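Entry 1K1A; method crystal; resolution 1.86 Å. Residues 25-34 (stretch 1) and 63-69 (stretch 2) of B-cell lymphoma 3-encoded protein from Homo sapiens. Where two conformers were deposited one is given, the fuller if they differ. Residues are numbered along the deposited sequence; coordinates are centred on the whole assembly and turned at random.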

# COMPACT_ATOMS: atom_id res chain seq x y z
N VAL A 25 27.32 -8.55 -4.40
CA VAL A 25 26.01 -9.10 -4.73
C VAL A 25 26.04 -9.73 -6.11
O VAL A 25 25.60 -10.87 -6.30
CB VAL A 25 24.92 -8.03 -4.69
CG1 VAL A 25 23.61 -8.55 -5.29
CG2 VAL A 25 24.71 -7.56 -3.26
N HIS A 26 26.58 -8.99 -7.07
CA HIS A 26 26.70 -9.48 -8.43
C HIS A 26 27.50 -10.79 -8.47
O HIS A 26 27.07 -11.78 -9.07
CB HIS A 26 27.37 -8.43 -9.31
CG HIS A 26 27.10 -8.58 -10.77
ND1 HIS A 26 26.06 -7.95 -11.41
CD2 HIS A 26 27.76 -9.29 -11.73
CE1 HIS A 26 26.07 -8.26 -12.69
NE2 HIS A 26 27.09 -9.07 -12.91
N ARG A 27 28.66 -10.79 -7.82
CA ARG A 27 29.50 -11.98 -7.79
C ARG A 27 28.74 -13.18 -7.22
O ARG A 27 28.76 -14.28 -7.80
CB ARG A 27 30.76 -11.70 -6.97
CG ARG A 27 31.45 -12.95 -6.42
CD ARG A 27 32.84 -12.67 -5.81
NE ARG A 27 32.85 -12.48 -4.35
CZ ARG A 27 31.86 -11.95 -3.63
NH1 ARG A 27 32.00 -11.84 -2.31
NH2 ARG A 27 30.74 -11.54 -4.20
N LEU A 28 28.06 -12.96 -6.10
CA LEU A 28 27.29 -14.01 -5.44
C LEU A 28 26.09 -14.49 -6.26
O LEU A 28 25.74 -15.68 -6.24
CB LEU A 28 26.82 -13.52 -4.07
CG LEU A 28 27.89 -13.48 -2.98
CD1 LEU A 28 27.35 -12.76 -1.75
CD2 LEU A 28 28.33 -14.88 -2.63
N VAL A 29 25.44 -13.57 -6.96
CA VAL A 29 24.32 -13.94 -7.82
C VAL A 29 24.80 -14.88 -8.94
O VAL A 29 24.17 -15.90 -9.23
CB VAL A 29 23.60 -12.71 -8.39
CG1 VAL A 29 22.74 -13.09 -9.60
CG2 VAL A 29 22.75 -12.05 -7.29
N ASN A 30 25.95 -14.55 -9.54
CA ASN A 30 26.56 -15.41 -10.55
C ASN A 30 26.90 -16.79 -9.99
O ASN A 30 26.65 -17.80 -10.62
CB ASN A 30 27.82 -14.74 -11.13
CG ASN A 30 27.49 -13.53 -11.99
OD1 ASN A 30 26.40 -13.43 -12.56
ND2 ASN A 30 28.43 -12.58 -12.06
N LEU A 31 27.47 -16.81 -8.78
CA LEU A 31 27.82 -18.06 -8.11
C LEU A 31 26.59 -18.93 -7.83
O LEU A 31 26.62 -20.14 -8.01
CB LEU A 31 28.55 -17.76 -6.80
CG LEU A 31 30.02 -18.15 -6.70
CD1 LEU A 31 30.87 -16.94 -6.33
CD2 LEU A 31 30.20 -19.27 -5.66
N PHE A 32 25.51 -18.30 -7.37
CA PHE A 32 24.27 -19.01 -7.06
C PHE A 32 23.68 -19.66 -8.30
O PHE A 32 23.26 -20.82 -8.26
CB PHE A 32 23.24 -18.06 -6.45
CG PHE A 32 23.34 -17.92 -4.95
CD1 PHE A 32 24.57 -17.80 -4.34
CD2 PHE A 32 22.20 -17.92 -4.16
CE1 PHE A 32 24.67 -17.67 -2.96
CE2 PHE A 32 22.29 -17.80 -2.79
CZ PHE A 32 23.52 -17.67 -2.18
N GLN A 33 23.64 -18.90 -9.38
CA GLN A 33 23.06 -19.35 -10.64
C GLN A 33 23.84 -20.51 -11.26
O GLN A 33 23.27 -21.36 -11.93
CB GLN A 33 22.95 -18.19 -11.63
CG GLN A 33 21.93 -17.13 -11.23
CD GLN A 33 21.81 -16.02 -12.26
OE1 GLN A 33 20.71 -15.51 -12.50
NE2 GLN A 33 22.93 -15.65 -12.87
N GLN A 34 25.15 -20.53 -11.04
CA GLN A 34 25.99 -21.60 -11.55
C GLN A 34 25.71 -22.92 -10.85
O GLN A 34 25.90 -23.99 -11.42
CB GLN A 34 27.47 -21.24 -11.40
CG GLN A 34 27.94 -20.12 -12.29
CD GLN A 34 29.43 -19.85 -12.14
NE2 GLN A 34 30.16 -20.85 -11.65
N ARG A 63 16.95 -3.96 -8.55
CA ARG A 63 16.95 -4.18 -10.00
C ARG A 63 17.76 -5.42 -10.40
O ARG A 63 17.33 -6.22 -11.24
CB ARG A 63 17.53 -2.95 -10.72
CG ARG A 63 16.60 -1.73 -10.76
CD ARG A 63 17.09 -0.60 -11.69
NE ARG A 63 16.30 0.62 -11.52
CZ ARG A 63 15.21 0.92 -12.23
NH1 ARG A 63 14.78 0.08 -13.16
NH2 ARG A 63 14.54 2.05 -12.01
N LEU A 64 18.96 -5.54 -9.85
CA LEU A 64 19.84 -6.68 -10.14
C LEU A 64 19.17 -7.99 -9.75
O LEU A 64 19.12 -8.93 -10.54
CB LEU A 64 21.18 -6.54 -9.40
CG LEU A 64 22.22 -7.66 -9.57
CD1 LEU A 64 23.55 -7.25 -8.97
CD2 LEU A 64 21.74 -8.97 -8.96
N LEU A 65 18.65 -8.04 -8.53
CA LEU A 65 18.04 -9.25 -8.00
C LEU A 65 16.80 -9.66 -8.78
O LEU A 65 16.63 -10.82 -9.11
CB LEU A 65 17.71 -9.10 -6.51
CG LEU A 65 18.91 -9.07 -5.54
CD1 LEU A 65 18.42 -8.83 -4.12
CD2 LEU A 65 19.70 -10.37 -5.61
N VAL A 66 15.93 -8.69 -9.06
CA VAL A 66 14.70 -9.00 -9.79
C VAL A 66 15.00 -9.47 -11.22
O VAL A 66 14.46 -10.49 -11.67
CB VAL A 66 13.74 -7.82 -9.79
CG1 VAL A 66 12.50 -8.13 -10.65
CG2 VAL A 66 13.32 -7.51 -8.34
N THR A 67 15.91 -8.78 -11.90
CA THR A 67 16.27 -9.16 -13.25
C THR A 67 16.93 -10.55 -13.27
O THR A 67 16.80 -11.29 -14.26
CB THR A 67 17.16 -8.08 -13.92
OG1 THR A 67 18.31 -7.83 -13.11
CG2 THR A 67 16.46 -6.73 -13.93
N ALA A 68 17.59 -10.92 -12.18
CA ALA A 68 18.23 -12.24 -12.09
C ALA A 68 17.27 -13.39 -11.74
O ALA A 68 17.67 -14.55 -11.74
CB ALA A 68 19.40 -12.20 -11.10
N GLY A 69 16.02 -13.07 -11.42
CA GLY A 69 15.03 -14.10 -11.16
C GLY A 69 14.45 -14.17 -9.75
O GLY A 69 13.65 -15.07 -9.44

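Two helical segments of one chain lie side by side, their N-to-C directions only 12° apart and their axes 10.9 Å apart at closest approach, and the contact between them is mostly apolar. Arg63, at the start of stretch 2, does not reach the other helix. Leu64 has the largest area covered by the partner stretch. Its CA-to-CB bond points toward stretch 1, and with both chi angles near t the extended side chain sets its two methyls among three residues: CD1 lies 3.9 Å from Val25 CG1 and 3.6 Å from His26 ND1, while CD2 lies 3.6 Å from Val29 CG2. The methyl CD1 meets the His26 ring at its edge, near the ring plane, so this is not a stack. Val25 and Val29 are one helical turn apart, which places both on the same face; the turn is closed by Val29 N to Val25 O at 2.8 Å. Leu65 leaves its backbone sideways, but the end of its side chain comes nearer, bringing CD2 to 3.9 Å from Val29 CG2 and 4.3 Å from Val25 CG1. Val66 and Thr67 stay out of reach. Ala68, one turn after Leu64, points toward stretch 1 again; its CB packs 3.8 Å from Val29 CG1, and the short side chain accompanies a CA-to-CA distance of 7.6 Å between Ala68 and Val29. Further along stretch 1, Gln33 extends the contact at its exposed margin, its side chain reaching the neighbourhood of Ala68. Gly69 is the first residue to leave helical phi/psi, with phi at 116°, in a Schellman motif, and Gly69 N bonds back to Val66 O at 3.0 Å. A CB at these backbone angles would be jammed against the carbonyl O of Ala68, a constraint that by itself calls for glycine.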